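Local coordinates for protein bacteriorhodopsin (Nanosalina sp., PDB 6EYU) that is a light-driven pump that moves protons inward across the membrane, using a retinal chromophore bound within a bundle of helices, at residues A[75-80]-A[211-216]; A[171-176]-A[206-211]; A[12-17]-A[61-66]. All coordinates share one frame; numbering follows the deposited sequence.

Interaction 1 (A[75-80]-A[211-216]). With RET (retinal), chain D; MUN ([(2~{S})-2,3-bis(oxidanyl)propyl] (~{E})-undec-2-enoate), chain B.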
# COMPACT_ATOMS: atom_id res chain seq x y z
N MET A 75 10.28 -2.90 7.20
CA MET A 75 10.08 -2.65 5.78
C MET A 75 9.94 -3.98 5.03
O MET A 75 9.21 -4.07 4.04
CB MET A 75 11.25 -1.85 5.21
CG MET A 75 11.44 -0.49 5.86
SD MET A 75 9.91 0.47 5.94
CE MET A 75 9.78 1.04 4.25
N ASP A 76 10.62 -5.00 5.53
CA ASP A 76 10.57 -6.33 4.92
C ASP A 76 9.26 -7.02 5.25
O ASP A 76 8.46 -7.33 4.37
CB ASP A 76 11.75 -7.18 5.40
CG ASP A 76 11.75 -8.56 4.78
OD1 ASP A 76 10.73 -8.95 4.18
OD2 ASP A 76 12.78 -9.26 4.89
N TRP A 77 9.08 -7.35 6.53
CA TRP A 77 7.93 -8.12 6.97
C TRP A 77 6.64 -7.38 6.64
O TRP A 77 5.59 -7.99 6.46
CB TRP A 77 8.01 -8.38 8.48
CG TRP A 77 9.34 -8.88 8.91
CD1 TRP A 77 10.30 -9.45 8.12
CD2 TRP A 77 9.92 -8.77 10.22
NE1 TRP A 77 11.41 -9.76 8.87
CE2 TRP A 77 11.21 -9.35 10.16
CE3 TRP A 77 9.47 -8.25 11.44
CZ2 TRP A 77 12.03 -9.45 11.28
CZ3 TRP A 77 10.30 -8.34 12.54
CH2 TRP A 77 11.56 -8.94 12.45
N MET A 78 6.78 -6.08 6.39
CA MET A 78 5.63 -5.22 6.17
C MET A 78 4.85 -5.66 4.93
O MET A 78 3.63 -5.51 4.87
CB MET A 78 6.10 -3.77 6.01
CG MET A 78 5.07 -2.85 5.37
SD MET A 78 5.62 -1.13 5.41
CE MET A 78 6.95 -1.25 6.61
N VAL A 79 5.55 -6.24 3.96
CA VAL A 79 4.89 -6.76 2.77
C VAL A 79 5.19 -8.24 2.53
O VAL A 79 4.36 -8.95 1.95
CB VAL A 79 5.26 -5.95 1.51
CG1 VAL A 79 6.26 -4.85 1.84
CG2 VAL A 79 5.80 -6.87 0.42
N SER A 80 6.32 -8.72 3.03
CA SER A 80 6.69 -10.12 2.85
C SER A 80 5.69 -11.04 3.55
O SER A 80 5.31 -12.08 3.01
CB SER A 80 8.10 -10.38 3.38
OG SER A 80 8.15 -10.28 4.79
N PHE A 211 13.57 -20.00 6.79
CA PHE A 211 12.64 -21.12 6.90
C PHE A 211 11.22 -20.69 6.56
O PHE A 211 10.39 -21.51 6.15
CB PHE A 211 12.69 -21.72 8.30
CG PHE A 211 13.83 -22.69 8.51
CD1 PHE A 211 13.73 -23.99 8.06
CD2 PHE A 211 15.05 -22.24 8.98
CE1 PHE A 211 14.81 -24.85 8.14
CE2 PHE A 211 16.13 -23.10 9.08
CZ PHE A 211 16.01 -24.41 8.66
N CYS A 212 10.95 -19.38 6.64
CA CYS A 212 9.60 -18.87 6.47
C CYS A 212 9.37 -18.35 5.05
O CYS A 212 8.24 -18.03 4.67
CB CYS A 212 9.32 -17.76 7.48
SG CYS A 212 9.40 -18.29 9.21
N LYS A 213 10.45 -18.21 4.29
CA LYS A 213 10.38 -17.68 2.93
C LYS A 213 10.99 -18.69 1.94
O LYS A 213 10.26 -19.33 1.18
CB LYS A 213 11.12 -16.34 2.85
CG LYS A 213 10.42 -15.30 3.72
CD LYS A 213 11.13 -13.94 3.65
CE LYS A 213 10.39 -12.90 4.50
NZ LYS A 213 10.79 -13.04 5.91
N GLN A 214 12.31 -18.83 1.96
CA GLN A 214 13.00 -19.68 1.01
C GLN A 214 12.47 -21.11 1.07
O GLN A 214 11.98 -21.64 0.08
CB GLN A 214 14.51 -19.67 1.28
CG GLN A 214 15.27 -18.57 0.55
CD GLN A 214 15.65 -17.42 1.46
OE1 GLN A 214 16.80 -16.98 1.47
NE2 GLN A 214 14.68 -16.91 2.21
N VAL A 215 12.52 -21.70 2.26
CA VAL A 215 12.07 -23.07 2.46
C VAL A 215 10.57 -23.18 2.23
O VAL A 215 10.09 -24.15 1.64
CB VAL A 215 12.39 -23.56 3.89
CG1 VAL A 215 11.78 -24.93 4.12
CG2 VAL A 215 13.89 -23.58 4.12
N TYR A 216 9.83 -22.17 2.67
CA TYR A 216 8.37 -22.25 2.73
C TYR A 216 7.78 -22.26 1.32
O TYR A 216 6.82 -22.98 1.05
CB TYR A 216 7.81 -21.07 3.52
CG TYR A 216 6.34 -20.82 3.30
CD1 TYR A 216 5.39 -21.70 3.80
CD2 TYR A 216 5.89 -19.60 2.79
CE1 TYR A 216 4.04 -21.43 3.70
CE2 TYR A 216 4.54 -19.32 2.70
CZ TYR A 216 3.62 -20.24 3.15
OH TYR A 216 2.28 -19.97 3.04
C1 RET D . 6.98 -7.91 15.60
C2 RET D . 6.63 -6.63 16.37
C3 RET D . 6.21 -6.94 17.81
C4 RET D . 4.90 -7.73 17.82
C5 RET D . 4.95 -8.85 16.78
C6 RET D . 5.88 -8.97 15.79
C7 RET D . 5.83 -10.11 14.90
C8 RET D . 6.72 -10.23 13.87
C9 RET D . 6.57 -11.32 12.94
C10 RET D . 7.49 -11.50 11.91
C11 RET D . 7.48 -12.57 10.99
C12 RET D . 8.47 -12.40 10.03
C13 RET D . 8.67 -13.22 8.90
C14 RET D . 9.71 -12.92 7.99
C15 RET D . 9.95 -13.57 6.78
C16 RET D . 7.08 -7.60 14.11
C17 RET D . 8.30 -8.49 16.11
C18 RET D . 3.88 -9.95 16.88
C19 RET D . 5.43 -12.32 13.12
C20 RET D . 7.78 -14.44 8.66
CAR MUN B . 10.51 0.68 1.45
CAQ MUN B . 9.83 2.05 1.45
CAP MUN B . 8.32 1.88 1.25
CAO MUN B . 7.64 3.24 1.34
CAN MUN B . 8.42 4.13 2.31
CAM MUN B . 8.78 5.45 1.61
CAK MUN B . 9.82 6.20 2.45
CAH MUN B . 9.42 7.67 2.56
CAF MUN B . 10.16 8.49 1.50
CAC MUN B . 11.49 9.11 1.94
CAA MUN B . 11.57 9.53 3.41
OAD MUN B . 10.87 8.98 4.27
OAB MUN B . 12.56 10.43 3.70
CAE MUN B . 13.12 10.15 4.98
CAG MUN B . 14.51 10.80 5.08
OAJ MUN B . 15.34 10.31 4.02
CAI MUN B . 14.37 12.32 4.97
OAL MUN B . 15.66 12.90 4.77
O HOH W 1 13.24 -11.25 6.92
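The retinal Schiff-base site of this microbial rhodopsin is built where Asp76, Trp77 and Ser80 of helix 72-93 meet Lys213 of helix 198-230. Lys213 NZ is bonded covalently to retinal C15 at 1.3 Å. The lysine chain runs straight as far as CE and then bends at its last torsion (chi4 82°), turning the linkage into the polyene. Ser80 OG lies 3.5 Å from Lys213 CE, while the same hydroxyl donates to Asp76 O from well above the carbonyl plane, a bond of 3.0 Å. One water gathers the polar ends: it donates to Asp76 OD2 at 2.9 Å and accepts from Lys213 NZ and, in the plane of the indole, from Trp77 NE1. This water bridges the carboxylate and the Schiff-base nitrogen, whose atoms Asp76 OD2 and Lys213 NZ are 4.4 Å apart, beyond a salt bridge. Trp77, its CG turned away from its own carbonyl carbon (chi1 -48°), lays one indole face along the polyene, with retinal C12 3.8 Å above the ring plane. A leucine in place of Trp77 would probably leave that side of the polyene without its flat cover and deprive the water of a donor. Around this site, Ser55 of helix 42-63 also bonds Asp76 OD2, the Lys213 side chain rests on Ile51 of that same helix and on Tyr20 of helix 14-38, and Cys212 packs against Tyr177 of helix 157-183.

Interaction 2 (A[171-176]-A[206-211]). With RET (retinal), chain D; MUN ([(2~{S})-2,3-bis(oxidanyl)propyl] (~{E})-undec-2-enoate), chain S.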
# COMPACT_ATOMS: atom_id res chain seq x y z
N GLY A 171 2.56 -21.04 11.51
CA GLY A 171 2.10 -20.60 12.82
C GLY A 171 3.21 -20.62 13.85
O GLY A 171 3.52 -19.59 14.46
N ILE A 172 3.79 -21.79 14.07
CA ILE A 172 4.86 -21.95 15.04
C ILE A 172 5.98 -20.93 14.80
O ILE A 172 6.45 -20.29 15.73
CB ILE A 172 5.46 -23.37 14.98
CG1 ILE A 172 4.73 -24.29 15.96
CG2 ILE A 172 6.95 -23.33 15.31
CD1 ILE A 172 3.54 -25.00 15.35
N PHE A 173 6.38 -20.79 13.54
CA PHE A 173 7.53 -19.96 13.20
C PHE A 173 7.22 -18.48 13.44
O PHE A 173 8.09 -17.71 13.84
CB PHE A 173 7.94 -20.18 11.75
CG PHE A 173 9.03 -21.20 11.57
CD1 PHE A 173 10.32 -20.94 12.01
CD2 PHE A 173 8.76 -22.44 11.01
CE1 PHE A 173 11.32 -21.89 11.88
CE2 PHE A 173 9.75 -23.39 10.87
CZ PHE A 173 11.03 -23.12 11.31
N PHE A 174 5.97 -18.10 13.22
CA PHE A 174 5.56 -16.71 13.35
C PHE A 174 5.65 -16.26 14.80
O PHE A 174 5.92 -15.09 15.08
CB PHE A 174 4.14 -16.52 12.83
CG PHE A 174 4.07 -16.10 11.38
CD1 PHE A 174 4.99 -16.59 10.47
CD2 PHE A 174 3.12 -15.19 10.95
CE1 PHE A 174 4.93 -16.22 9.14
CE2 PHE A 174 3.06 -14.82 9.62
CZ PHE A 174 3.96 -15.33 8.72
N LEU A 175 5.53 -17.21 15.72
CA LEU A 175 5.52 -16.89 17.15
C LEU A 175 6.93 -16.65 17.66
O LEU A 175 7.12 -16.00 18.69
CB LEU A 175 4.86 -18.03 17.94
CG LEU A 175 3.41 -18.32 17.57
CD1 LEU A 175 2.99 -19.70 18.06
CD2 LEU A 175 2.49 -17.25 18.14
N SER A 176 7.92 -17.18 16.95
CA SER A 176 9.31 -17.08 17.38
C SER A 176 9.80 -15.64 17.30
O SER A 176 10.69 -15.24 18.05
CB SER A 176 10.20 -18.00 16.53
OG SER A 176 10.29 -17.52 15.20
N VAL A 206 17.95 -13.85 10.39
CA VAL A 206 18.29 -14.37 9.07
C VAL A 206 17.81 -15.81 8.92
O VAL A 206 17.19 -16.16 7.92
CB VAL A 206 19.81 -14.31 8.82
CG1 VAL A 206 20.18 -15.21 7.65
CG2 VAL A 206 20.25 -12.88 8.56
N VAL A 207 18.09 -16.63 9.93
CA VAL A 207 17.86 -18.06 9.83
C VAL A 207 16.37 -18.38 9.91
O VAL A 207 15.89 -19.29 9.23
CB VAL A 207 18.59 -18.83 10.94
CG1 VAL A 207 17.99 -18.52 12.30
CG2 VAL A 207 18.55 -20.33 10.67
N LEU A 208 15.64 -17.62 10.71
CA LEU A 208 14.21 -17.85 10.89
C LEU A 208 13.43 -17.46 9.64
O LEU A 208 12.50 -18.16 9.24
CB LEU A 208 13.68 -17.07 12.10
CG LEU A 208 14.03 -17.67 13.47
CD1 LEU A 208 13.69 -16.69 14.58
CD2 LEU A 208 13.31 -18.99 13.67
N PRO A 209 13.82 -16.35 9.00
CA PRO A 209 13.19 -15.98 7.74
C PRO A 209 13.54 -16.92 6.59
O PRO A 209 12.73 -17.11 5.68
CB PRO A 209 13.73 -14.58 7.48
CG PRO A 209 13.97 -14.02 8.84
CD PRO A 209 14.40 -15.18 9.69
N PHE A 210 14.74 -17.50 6.64
CA PHE A 210 15.12 -18.52 5.66
C PHE A 210 14.08 -19.63 5.62
O PHE A 210 13.68 -20.08 4.55
CB PHE A 210 16.49 -19.10 5.99
CG PHE A 210 16.96 -20.13 5.01
CD1 PHE A 210 17.40 -19.75 3.75
CD2 PHE A 210 16.84 -21.48 5.29
CE1 PHE A 210 17.76 -20.70 2.81
CE2 PHE A 210 17.21 -22.44 4.36
CZ PHE A 210 17.67 -22.05 3.12
N PHE A 211 13.57 -20.00 6.79
CA PHE A 211 12.64 -21.12 6.90
C PHE A 211 11.22 -20.69 6.56
O PHE A 211 10.39 -21.51 6.15
CB PHE A 211 12.69 -21.72 8.30
CG PHE A 211 13.83 -22.69 8.51
CD1 PHE A 211 13.73 -23.99 8.06
CD2 PHE A 211 15.05 -22.24 8.98
CE1 PHE A 211 14.81 -24.85 8.14
CE2 PHE A 211 16.13 -23.10 9.08
CZ PHE A 211 16.01 -24.41 8.66
C1 RET D . 6.98 -7.91 15.60
C2 RET D . 6.63 -6.63 16.37
C3 RET D . 6.21 -6.94 17.81
C4 RET D . 4.90 -7.73 17.82
C5 RET D . 4.95 -8.85 16.78
C6 RET D . 5.88 -8.97 15.79
C7 RET D . 5.83 -10.11 14.90
C8 RET D . 6.72 -10.23 13.87
C9 RET D . 6.57 -11.32 12.94
C10 RET D . 7.49 -11.50 11.91
C11 RET D . 7.48 -12.57 10.99
C12 RET D . 8.47 -12.40 10.03
C13 RET D . 8.67 -13.22 8.90
C14 RET D . 9.71 -12.92 7.99
C15 RET D . 9.95 -13.57 6.78
C16 RET D . 7.08 -7.60 14.11
C17 RET D . 8.30 -8.49 16.11
C18 RET D . 3.88 -9.95 16.88
C19 RET D . 5.43 -12.32 13.12
C20 RET D . 7.78 -14.44 8.66
CAR MUN S . 15.66 -23.08 13.66
CAQ MUN S . 17.02 -22.88 14.32
CAP MUN S . 17.05 -21.53 15.04
CAO MUN S . 18.44 -20.91 14.89
CAN MUN S . 18.63 -19.79 15.91
CAM MUN S . 19.77 -18.88 15.45
CAK MUN S . 20.90 -18.91 16.48
CAH MUN S . 20.97 -17.54 17.17
CAF MUN S . 21.79 -17.65 18.46
CAC MUN S . 20.97 -17.73 19.77
CAA MUN S . 21.74 -17.78 21.10
OAD MUN S . 22.90 -18.19 21.13
OAB MUN S . 20.98 -17.57 22.21
CAE MUN S . 21.57 -18.25 23.32
CAG MUN S . 22.09 -17.23 24.34
OAJ MUN S . 22.13 -15.94 23.74
CAI MUN S . 21.15 -17.21 25.55
OAL MUN S . 21.93 -17.24 26.75
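Phe173 and Ser176 receive Leu208 and Phe211 where the last two long helices of the rhodopsin bundle, 157-183 and 198-230, run side by side. The two short segments are nearly antiparallel, at 159°, with their axes 10.4 Å apart at closest approach, and four side chains meet across the gap. The tighter part holds Leu208, whose CG stands anti to the carbonyl carbon (chi1 -76°) and whose two methyls reach across together. Leu208 CD1 comes to 3.6 Å from Ser176 OG, and CD2 meets the Phe173 ring at its edge, near the ring plane, 3.9 Å from CD1 of that ring. Phe211 CB belongs here too, 3.7 Å from Phe173 CZ in an off-centre CH-pi contact with the ring. The loose side is the ring pair: the partly exposed Phe211 turns its ring almost parallel to that of Phe173, but slid so far that the two barely overlap, their centroids 5.8 Å apart. On the outer surface, Val207 lays CG1 against the acyl chain of a monoacylglycerol. The inner side is occupied by retinal: Pro209, at a kink of helix 198-230, places CB near C15, and Phe174 brings CE1 to 3.4 Å from the C20 methyl. The Ser176 hydroxyl beside Leu208 is itself held within its helix, OG donating to Phe173 O at 2.6 Å and only 15° from the carbonyl plane.

Interaction 3 (A[12-17]-A[61-66]). With LFA (eicosane), chain E; MUN ([(2~{S})-2,3-bis(oxidanyl)propyl] (~{E})-undec-2-enoate), chain U; LFA (eicosane), chain F.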
# COMPACT_ATOMS: atom_id res chain seq x y z
N GLY A 12 29.37 -9.66 12.55
CA GLY A 12 29.50 -11.10 12.44
C GLY A 12 28.35 -11.74 11.69
O GLY A 12 28.38 -12.94 11.39
N SER A 13 27.31 -10.96 11.42
CA SER A 13 26.10 -11.49 10.80
C SER A 13 26.15 -11.32 9.28
O SER A 13 25.31 -11.86 8.56
CB SER A 13 24.86 -10.80 11.36
OG SER A 13 24.97 -9.39 11.26
N GLN A 14 27.17 -10.63 8.79
CA GLN A 14 27.19 -10.16 7.41
C GLN A 14 27.17 -11.33 6.44
O GLN A 14 26.53 -11.25 5.38
CB GLN A 14 28.42 -9.29 7.16
CG GLN A 14 28.73 -9.08 5.68
CD GLN A 14 29.74 -7.97 5.45
OE1 GLN A 14 29.38 -6.83 5.17
NE2 GLN A 14 31.02 -8.33 5.47
N PRO A 15 27.87 -12.42 6.77
CA PRO A 15 27.85 -13.60 5.92
C PRO A 15 26.45 -14.20 5.80
O PRO A 15 26.01 -14.55 4.71
CB PRO A 15 28.79 -14.58 6.63
CG PRO A 15 29.37 -13.86 7.80
CD PRO A 15 29.05 -12.40 7.65
N PHE A 16 25.76 -14.31 6.93
CA PHE A 16 24.39 -14.82 6.94
C PHE A 16 23.48 -13.92 6.12
O PHE A 16 22.70 -14.40 5.29
CB PHE A 16 23.87 -14.92 8.38
CG PHE A 16 24.59 -15.94 9.22
CD1 PHE A 16 25.74 -15.60 9.91
CD2 PHE A 16 24.15 -17.25 9.25
CE1 PHE A 16 26.40 -16.54 10.68
CE2 PHE A 16 24.81 -18.19 10.02
CZ PHE A 16 25.94 -17.84 10.73
N ILE A 17 23.61 -12.62 6.32
CA ILE A 17 22.83 -11.65 5.56
C ILE A 17 23.12 -11.76 4.07
O ILE A 17 22.21 -11.73 3.25
CB ILE A 17 23.13 -10.21 6.03
CG1 ILE A 17 22.45 -9.94 7.37
CG2 ILE A 17 22.65 -9.21 4.99
CD1 ILE A 17 23.10 -8.84 8.18
N ASN A 61 19.99 -3.34 3.20
CA ASN A 61 20.12 -2.14 4.02
C ASN A 61 20.93 -2.43 5.28
O ASN A 61 21.29 -1.50 6.01
CB ASN A 61 18.74 -1.60 4.39
CG ASN A 61 18.06 -0.89 3.24
OD1 ASN A 61 18.52 0.15 2.78
ND2 ASN A 61 16.93 -1.44 2.80
N PHE A 62 21.29 -3.69 5.49
CA PHE A 62 22.26 -4.04 6.52
C PHE A 62 23.67 -4.09 5.94
O PHE A 62 24.65 -3.91 6.67
CB PHE A 62 21.90 -5.39 7.15
CG PHE A 62 20.56 -5.42 7.81
CD1 PHE A 62 20.26 -4.53 8.83
CD2 PHE A 62 19.60 -6.35 7.44
CE1 PHE A 62 19.01 -4.55 9.44
CE2 PHE A 62 18.36 -6.38 8.04
CZ PHE A 62 18.07 -5.47 9.05
N LEU A 63 23.77 -4.27 4.63
CA LEU A 63 25.07 -4.30 3.96
C LEU A 63 25.54 -2.89 3.63
O LEU A 63 26.70 -2.67 3.29
CB LEU A 63 25.00 -5.14 2.68
CG LEU A 63 24.57 -6.59 2.86
CD1 LEU A 63 24.80 -7.38 1.58
CD2 LEU A 63 25.32 -7.23 4.03
N ASN A 64 24.59 -1.96 3.57
CA ASN A 64 24.88 -0.58 3.19
C ASN A 64 23.95 0.37 3.93
O ASN A 64 22.75 0.42 3.65
CB ASN A 64 24.70 -0.39 1.68
CG ASN A 64 25.78 -1.08 0.88
OD1 ASN A 64 25.53 -2.09 0.21
ND2 ASN A 64 26.97 -0.49 0.85
N GLN A 65 24.51 1.12 4.87
CA GLN A 65 23.70 1.99 5.71
C GLN A 65 22.82 2.89 4.86
O GLN A 65 23.29 3.54 3.93
CB GLN A 65 24.58 2.85 6.62
CG GLN A 65 23.94 4.17 7.01
CD GLN A 65 24.09 4.49 8.48
OE1 GLN A 65 23.10 4.62 9.20
NE2 GLN A 65 25.33 4.57 8.95
N SER A 66 21.57 3.05 5.29
CA SER A 66 20.65 3.99 4.67
C SER A 66 19.67 4.49 5.72
O SER A 66 19.73 4.07 6.88
CB SER A 66 19.90 3.33 3.52
OG SER A 66 18.70 2.72 3.98
C5 LFA E . 20.81 -23.12 2.33
C6 LFA E . 22.26 -22.65 2.35
C7 LFA E . 22.50 -21.77 3.58
C8 LFA E . 23.98 -21.38 3.63
C9 LFA E . 24.25 -20.46 4.82
C10 LFA E . 25.76 -20.32 5.01
C11 LFA E . 26.08 -19.12 5.89
C12 LFA E . 27.14 -19.52 6.92
C13 LFA E . 28.08 -18.35 7.22
C14 LFA E . 28.52 -18.42 8.68
C15 LFA E . 29.82 -17.64 8.89
C16 LFA E . 29.82 -17.02 10.29
C17 LFA E . 31.21 -16.49 10.63
C18 LFA E . 31.08 -15.37 11.66
C19 LFA E . 32.36 -15.27 12.49
C20 LFA E . 33.54 -14.92 11.59
CAN MUN U . 22.35 -12.19 -6.40
CAM MUN U . 22.23 -10.81 -5.74
CAK MUN U . 23.61 -10.34 -5.29
CAH MUN U . 23.87 -10.83 -3.86
CAF MUN U . 23.97 -9.63 -2.91
CAC MUN U . 25.17 -8.69 -3.16
CAA MUN U . 25.32 -7.52 -2.16
OAD MUN U . 24.33 -7.06 -1.59
OAB MUN U . 26.50 -6.85 -2.26
CAE MUN U . 26.24 -5.45 -2.17
CAG MUN U . 27.10 -4.83 -1.06
OAJ MUN U . 27.95 -5.83 -0.51
CAI MUN U . 27.94 -3.70 -1.65
OAL MUN U . 28.96 -3.33 -0.71
C7 LFA F . 22.77 -21.75 -2.10
C8 LFA F . 24.18 -21.25 -2.39
C9 LFA F . 24.35 -19.84 -1.83
C10 LFA F . 25.51 -19.82 -0.84
C11 LFA F . 26.03 -18.39 -0.70
C12 LFA F . 27.07 -18.32 0.41
C13 LFA F . 27.54 -16.87 0.58
C14 LFA F . 28.58 -16.78 1.69
C15 LFA F . 29.08 -15.34 1.78
C16 LFA F . 30.41 -15.28 2.53
C17 LFA F . 30.51 -13.95 3.28
C18 LFA F . 31.75 -13.19 2.84
C19 LFA F . 32.00 -12.02 3.79
C20 LFA F . 30.75 -11.15 3.85
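Ile17 meets Leu63 and Phe62 with separate branches. Its CG2 methyl, anti to the backbone N while CG1 is anti to the carbonyl carbon (chi1 -75°), lies 3.5 Å from Leu63 CD2, and the two side chains lie alongside, pointing opposite ways. The other branch ends in Ile17 CD1, which reaches Phe62 CB at 3.8 Å, Ile17 being set roughly perpendicular to Phe62. Gln14 adds a more distant touch, its CG 4.2 Å from Leu63 CD2. The atoms that meet are all carbons, and they join the start of helix 14-38 to the last turn of helix 42-63 in the seven-helix rhodopsin bundle. Ile17 N donates to Ser13 O at 2.9 Å, a bond in the first turn of its helix. Further out, the Phe62 ring meets Tyr59 edge-to-face and also Trp73, with Ile6 of helix 2-7 against it. Lipid-like molecules complete the outer side. The extended Gln14 carries NE2 to 3.3 Å from C20 of one eicosane, and the other methyl of Leu63, CD1, faces the ester carbonyl oxygen of a monoacylglycerol. A second eicosane runs over the Phe16 ring, with C13 4.1 Å above its centre. In the chain that follows Leu63, Ser66 OG turns back to donate to Asn61 OD1 at 2.8 Å, and the same hydroxyl is bonded to Leu68 N. Asn61 OD1 also has a weak hydrogen bond from Gln124 of a second subunit; Leu120 and Ala123 of that subunit pack on Asn61 and Ser66 respectively.

Interactions 1 and 2 both border the retinal: they use helix 198-230, share Phe211, and have centres about 9 Å apart. They also touch directly, Cys212 SG lying 3.5 Å from Phe173 CB, and within helix 198-230 Val215 N probably hydrogen-bonds Phe210 O at 3.0 Å. Interaction 3 stands away from the chromophore, its centre about 17 Å from that of interaction 1 and about 19 Å from that of interaction 2. It touches interaction 2 through Val206, whose CG1 lies 3.5 Å from Phe16 O and whose CG2 lies 3.9 Å from Ile17 CG1, joining helix 14-38 to helix 198-230. Between interactions 1 and 3 the nearest atoms remain about 6 Å apart.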